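PDB 4MI8: apoptosis regulator Bcl-2 homolog from Murid herpesvirus 4, which protects infected host cells against apoptosis and inhibits starvation-induced autophagy by binding Beclin 1, which helps the virus establish latency and chronic infection. Local coordinates for residues S40-I43 with T44-E48; A59-G62 with P63-N67. All coordinates share one frame; numbering follows the deposited sequence.

Contact 1: S40-I43 with T44-E48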
ATOM      1  N   SER A  40      -0.844  11.361   3.986  1.00 27.10           N
ATOM      2  CA  SER A  40       0.472  11.859   3.646  1.00 27.30           C
ATOM      3  C   SER A  40       1.536  11.029   4.367  1.00 26.22           C
ATOM      4  O   SER A  40       2.655  10.748   3.839  1.00 25.81           O
ATOM      5  CB  SER A  40       0.546  13.358   4.037  1.00 32.30           C
ATOM      6  OG  SER A  40       1.933  13.785   3.830  1.00 35.34           O
ATOM      7  N   LYS A  41       1.206  10.595   5.583  1.00 25.28           N
ATOM      8  CA  LYS A  41       2.160   9.814   6.289  1.00 26.42           C
ATOM      9  C   LYS A  41       2.422   8.478   5.512  1.00 24.36           C
ATOM     10  O   LYS A  41       3.568   8.059   5.298  1.00 24.77           O
ATOM     11  CB  LYS A  41       1.657   9.509   7.657  1.00 27.96           C
ATOM     12  CG  LYS A  41       2.331   8.282   8.233  1.00 31.58           C
ATOM     13  CD  LYS A  41       1.817   8.149   9.655  1.00 39.85           C
ATOM     14  CE  LYS A  41       2.572   7.012  10.327  1.00 45.27           C
ATOM     15  NZ  LYS A  41       2.566   7.112  11.804  1.00 48.85           N
ATOM     16  N   ILE A  42       1.359   7.844   5.034  1.00 23.71           N
ATOM     17  CA  ILE A  42       1.519   6.578   4.343  1.00 21.55           C
ATOM     18  C   ILE A  42       2.163   6.805   2.983  1.00 21.40           C
ATOM     19  O   ILE A  42       3.032   6.046   2.615  1.00 21.48           O
ATOM     20  CB  ILE A  42       0.179   5.888   4.198  1.00 22.27           C
ATOM     21  CG1 ILE A  42      -0.287   5.479   5.615  1.00 22.81           C
ATOM     22  CG2 ILE A  42       0.310   4.600   3.294  1.00 22.35           C
ATOM     23  CD1 ILE A  42      -1.778   5.186   5.525  1.00 24.50           C
ATOM     24  N   ILE A  43       1.808   7.864   2.247  1.00 21.35           N
ATOM     25  CA  ILE A  43       2.463   8.056   0.955  1.00 22.23           C
ATOM     26  C   ILE A  43       3.962   8.281   1.202  1.00 22.44           C
ATOM     27  O   ILE A  43       4.789   7.682   0.509  1.00 24.25           O
ATOM     28  CB  ILE A  43       1.959   9.284   0.203  1.00 23.96           C
ATOM     29  CG1 ILE A  43       0.509   9.103  -0.211  1.00 23.75           C
ATOM     30  CG2 ILE A  43       2.906   9.576  -0.982  1.00 24.98           C
ATOM     31  CD1 ILE A  43      -0.180  10.352  -0.750  1.00 26.49           C
ATOM     32  N   THR A  44       4.323   9.078   2.208  1.00 23.10           N
ATOM     33  CA  THR A  44       5.780   9.336   2.521  1.00 23.61           C
ATOM     34  C   THR A  44       6.506   7.999   2.876  1.00 23.28           C
ATOM     35  O   THR A  44       7.581   7.737   2.383  1.00 24.37           O
ATOM     36  CB  THR A  44       5.894  10.274   3.698  1.00 23.45           C
ATOM     37  OG1 THR A  44       5.251  11.473   3.360  1.00 25.37           O
ATOM     38  CG2 THR A  44       7.241  10.514   4.063  1.00 24.31           C
ATOM     39  N   LEU A  45       5.914   7.129   3.710  1.00 23.33           N
ATOM     40  CA  LEU A  45       6.565   5.832   4.005  1.00 21.44           C
ATOM     41  C   LEU A  45       6.745   5.057   2.692  1.00 22.21           C
ATOM     42  O   LEU A  45       7.814   4.499   2.408  1.00 22.52           O
ATOM     43  CB  LEU A  45       5.771   5.010   5.044  1.00 22.29           C
ATOM     44  CG  LEU A  45       5.678   5.778   6.392  1.00 24.82           C
ATOM     45  CD1 LEU A  45       4.689   5.185   7.401  1.00 25.50           C
ATOM     46  CD2 LEU A  45       7.060   5.927   6.966  1.00 26.26           C
ATOM     47  N   THR A  46       5.702   5.029   1.842  1.00 23.07           N
ATOM     48  CA  THR A  46       5.847   4.281   0.575  1.00 21.19           C
ATOM     49  C   THR A  46       6.943   4.838  -0.295  1.00 21.63           C
ATOM     50  O   THR A  46       7.641   4.088  -0.964  1.00 23.50           O
ATOM     51  CB  THR A  46       4.526   4.098  -0.246  1.00 21.33           C
ATOM     52  OG1 THR A  46       4.035   5.351  -0.735  1.00 20.84           O
ATOM     53  CG2 THR A  46       3.374   3.383   0.562  1.00 20.67           C
ATOM     54  N   GLN A  47       7.117   6.152  -0.309  1.00 23.69           N
ATOM     55  CA  GLN A  47       8.174   6.735  -1.113  1.00 25.35           C
ATOM     56  C   GLN A  47       9.524   6.350  -0.570  1.00 25.12           C
ATOM     57  O   GLN A  47      10.441   6.077  -1.336  1.00 27.78           O
ATOM     58  CB  GLN A  47       7.988   8.246  -1.200  1.00 26.50           C
ATOM     59  CG  GLN A  47       6.823   8.641  -2.139  1.00 28.76           C
ATOM     60  CD  GLN A  47       6.448  10.105  -2.019  1.00 32.55           C
ATOM     61  OE1 GLN A  47       6.546  10.673  -0.925  1.00 35.30           O
ATOM     62  NE2 GLN A  47       5.976  10.733  -3.129  1.00 34.90           N
ATOM     63  N   GLU A  48       9.647   6.282   0.728  1.00 25.57           N
ATOM     64  CA  GLU A  48      10.905   5.859   1.345  1.00 28.80           C
ATOM     65  C   GLU A  48      11.185   4.386   1.032  1.00 28.18           C
ATOM     66  O   GLU A  48      12.320   3.984   0.690  1.00 27.70           O
ATOM     67  CB  GLU A  48      10.803   5.960   2.850  1.00 32.03           C
ATOM     68  CG  GLU A  48      11.112   7.294   3.404  1.00 43.67           C
ATOM     69  CD  GLU A  48      12.520   7.760   2.990  1.00 54.42           C
ATOM     70  OE1 GLU A  48      13.509   7.127   3.412  1.00 62.40           O
ATOM     71  OE2 GLU A  48      12.648   8.762   2.228  1.00 61.86           O
TER

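Contact 2: A59-G62 with P63-N67. With SO4 (sulfate ion), chain E.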
ATOM      1  N   ALA A  59      14.571  -3.331 -12.242  1.00 47.94           N
ATOM      2  CA  ALA A  59      13.200  -3.353 -12.719  1.00 48.68           C
ATOM      3  C   ALA A  59      12.240  -2.834 -11.670  1.00 47.63           C
ATOM      4  O   ALA A  59      12.461  -2.967 -10.459  1.00 44.33           O
ATOM      5  CB  ALA A  59      12.766  -4.729 -13.198  1.00 50.49           C
ATOM      6  N   ASP A  60      11.165  -2.243 -12.179  1.00 48.21           N
ATOM      7  CA  ASP A  60      10.082  -1.775 -11.384  1.00 48.05           C
ATOM      8  C   ASP A  60       9.110  -2.930 -11.190  1.00 44.81           C
ATOM      9  O   ASP A  60       9.375  -4.059 -11.603  1.00 42.26           O
ATOM     10  CB  ASP A  60       9.488  -0.522 -12.020  1.00 52.83           C
ATOM     11  CG  ASP A  60       8.632  -0.799 -13.241  1.00 58.80           C
ATOM     12  OD1 ASP A  60       8.195  -1.941 -13.536  1.00 59.58           O
ATOM     13  OD2 ASP A  60       8.320   0.212 -13.895  1.00 69.50           O
ATOM     14  N   TYR A  61       8.026  -2.653 -10.490  1.00 42.14           N
ATOM     15  CA  TYR A  61       7.058  -3.705 -10.119  1.00 43.87           C
ATOM     16  C   TYR A  61       6.192  -4.140 -11.319  1.00 47.77           C
ATOM     17  O   TYR A  61       5.423  -5.107 -11.236  1.00 51.16           O
ATOM     18  CB  TYR A  61       6.051  -3.125  -9.105  1.00 40.02           C
ATOM     19  CG  TYR A  61       6.582  -2.594  -7.787  1.00 38.50           C
ATOM     20  CD1 TYR A  61       7.863  -2.966  -7.305  1.00 36.44           C
ATOM     21  CD2 TYR A  61       5.776  -1.751  -6.979  1.00 33.21           C
ATOM     22  CE1 TYR A  61       8.320  -2.535  -6.066  1.00 33.49           C
ATOM     23  CE2 TYR A  61       6.241  -1.299  -5.743  1.00 31.67           C
ATOM     24  CZ  TYR A  61       7.503  -1.676  -5.292  1.00 31.53           C
ATOM     25  OH  TYR A  61       7.985  -1.228  -4.066  1.00 27.59           O
ATOM     26  N   GLY A  62       6.279  -3.366 -12.400  1.00 50.51           N
ATOM     27  CA  GLY A  62       5.373  -3.459 -13.530  1.00 55.43           C
ATOM     28  C   GLY A  62       5.372  -4.697 -14.388  1.00 59.98           C
ATOM     29  O   GLY A  62       4.504  -4.836 -15.217  1.00 66.91           O
ATOM     30  N   PRO A  63       6.369  -5.583 -14.262  1.00 62.94           N
ATOM     31  CA  PRO A  63       6.085  -6.842 -14.946  1.00 65.07           C
ATOM     32  C   PRO A  63       5.313  -7.881 -14.111  1.00 65.14           C
ATOM     33  O   PRO A  63       4.718  -8.756 -14.696  1.00 70.82           O
ATOM     34  CB  PRO A  63       7.477  -7.350 -15.342  1.00 66.45           C
ATOM     35  CG  PRO A  63       8.339  -6.131 -15.381  1.00 64.90           C
ATOM     36  CD  PRO A  63       7.818  -5.328 -14.206  1.00 63.27           C
ATOM     37  N   ALA A  64       5.291  -7.800 -12.782  1.00 60.82           N
ATOM     38  CA  ALA A  64       4.470  -8.733 -11.986  1.00 63.58           C
ATOM     39  C   ALA A  64       3.008  -8.245 -11.778  1.00 70.13           C
ATOM     40  O   ALA A  64       2.054  -9.024 -11.781  1.00 75.07           O
ATOM     41  CB  ALA A  64       5.157  -9.020 -10.656  1.00 61.87           C
ATOM     42  N   LEU A  65       2.860  -6.930 -11.631  1.00 68.48           N
ATOM     43  CA  LEU A  65       1.623  -6.263 -11.260  1.00 67.91           C
ATOM     44  C   LEU A  65       0.721  -5.914 -12.443  1.00 74.09           C
ATOM     45  O   LEU A  65      -0.427  -5.537 -12.244  1.00 72.28           O
ATOM     46  CB  LEU A  65       1.953  -4.948 -10.556  1.00 60.91           C
ATOM     47  CG  LEU A  65       1.851  -4.832  -9.043  1.00 57.75           C
ATOM     48  CD1 LEU A  65       1.870  -6.157  -8.291  1.00 55.06           C
ATOM     49  CD2 LEU A  65       2.983  -3.922  -8.653  1.00 53.15           C
ATOM     50  N   LYS A  66       1.242  -5.967 -13.662  1.00 77.25           N
ATOM     51  CA  LYS A  66       0.367  -5.889 -14.812  1.00 78.91           C
ATOM     52  C   LYS A  66      -0.770  -6.894 -14.638  1.00 79.61           C
ATOM     53  O   LYS A  66      -1.834  -6.663 -15.144  1.00 82.66           O
ATOM     54  CB  LYS A  66       1.118  -6.153 -16.119  1.00 84.65           C
ATOM     55  CG  LYS A  66       1.725  -7.551 -16.259  1.00 83.95           C
ATOM     56  CD  LYS A  66       2.307  -7.814 -17.652  1.00 87.01           C
ATOM     57  CE  LYS A  66       3.552  -6.966 -17.914  1.00 87.38           C
ATOM     58  NZ  LYS A  66       4.683  -7.714 -18.561  1.00 86.38           N
ATOM     59  N   ASN A  67      -0.557  -7.986 -13.905  1.00 79.88           N
ATOM     60  CA  ASN A  67      -1.617  -8.982 -13.702  1.00 82.39           C
ATOM     61  C   ASN A  67      -2.232  -8.967 -12.319  1.00 76.20           C
ATOM     62  O   ASN A  67      -2.730  -9.985 -11.847  1.00 75.14           O
ATOM     63  CB  ASN A  67      -1.105 -10.384 -13.985  1.00 93.42           C
ATOM     64  CG  ASN A  67      -0.065 -10.414 -15.087  1.00106.80           C
ATOM     65  OD1 ASN A  67      -0.146  -9.640 -16.046  1.00113.43           O
ATOM     66  ND2 ASN A  67       0.923 -11.311 -14.959  1.00112.33           N
TER
HETATM   67  S   SO4 E 201      16.822  -6.179 -11.977  1.00 56.15           S
HETATM   68  O1  SO4 E 201      16.781  -7.648 -11.872  1.00 49.56           O
HETATM   69  O2  SO4 E 201      15.487  -5.768 -11.482  1.00 62.64           O
HETATM   70  O3  SO4 E 201      17.920  -5.581 -11.167  1.00 53.47           O
HETATM   71  O4  SO4 E 201      17.009  -5.698 -13.351  1.00 53.19           O

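Contact 1: S40-I43 with T44-E48
Ser40 O is gripped twice by a single residue one turn further along helix 33-56: Thr44 gives it both its backbone N, at 2.9 Å, and its hydroxyl, with OG1 2.7 Å from Ser40 O. The two donors come in from opposite faces of the carbonyl plane, each tilted about 30° from it. Thr44 can do this because OG1 lies beside its own backbone N (chi1 -60°) and hangs back toward the preceding turn.

Ile43 O is doubly held as well, this time by two residues. Gln47 N approaches almost straight along the carbonyl bond, whereas Thr46 OG1, 2.7 Å from Ile43 O, comes in from the side at a C=O...O angle of 119°. The hydroxyl of this buried threonine is thus satisfied within its own helix, while its side chain packs against Phe93 and Arg97 of helix 86-103.

Side chains also pack four residues apart. The Gln47 side chain runs alongside Ile43, its amide carbon CD 3.7 Å from the methyl CG2 of Ile43. Ile43 itself rests on Phe18 and Val22 of helix 8-23. Leu45 CD1 lies 4.0 Å from CG of Lys41, whose extended chain passes it at a slant; Leu45 also packs on an aromatic side chain of the bound peptide. The backbone bonds and the Thr44 hydroxyl bond run i to i+4, the Thr46 hydroxyl reaching back three residues, as in a regular alpha helix, here one of the Bcl-2 fold that touches helices 8-23 and 86-103 and the bound Beclin 1 BH3 peptide.

Contact 2: A59-G62 with P63-N67
The chain turns at Tyr61 O, which accepts from both Ala64 N and Leu65 N and so starts a helix-like turn in the loop between helices 33-56 and 68-81. Leu65 N, 3.2 Å from Tyr61 O, lies nearly in line with the carbonyl bond; Ala64 N, at 3.1 Å, sits above the carbonyl plane and makes a more bent bond, with 136° at its hydrogen.

Just ahead of this comes an Asx turn. Asp60 OD1 takes the backbone N-H of Gly62 at 2.6 Å from Gly62 N, which meets the carboxylate from above its plane. With CG between the backbone N and the carbonyl carbon (chi1 76°), the carboxylate leans over the following peptide, and OD1 also comes within 3.5 Å of Pro63 CD.

The Tyr61 and Leu65 side chains run alongside each other in the same direction. Leu65 CD2 presses on Tyr61 CB at 3.2 Å, a tight approach, and reaches the ring obliquely. Beyond them the Tyr61 hydroxyl is hydrogen-bonded to Asp94 and its ring meets Tyr53 edge to face, while both Tyr61 and Leu65 pack on apolar side chains of the bound peptide, so the turn helps wall the BH3-binding groove. The bent chain of Lys66 brings CE to 3.6 Å from Gly62 O. At the start of 59-62, Ala59 N donates to a sulfate ion, probably picked up during crystallisation, with Ala59 N 2.7 Å from sulfate O2.

How the contacts relate
Contact 1 comes first along the chain, midway through helix 33-56; contact 2 follows in the loop that leads from the end of that helix to helix 68-81. Their centres are 20 Å apart and their nearest atoms about 6 Å, so they do not touch. Contact 1 lies closer to the middle of the molecule, about 10 Å from the centre of the chain against 16 Å for contact 2. Both nevertheless lean on helix 86-103, where Asp94 is touched by Thr46 and hydrogen-bonded by Tyr61, and both reach the bound Beclin 1 peptide, consistent with both lining the peptide-binding groove beside helix 86-103.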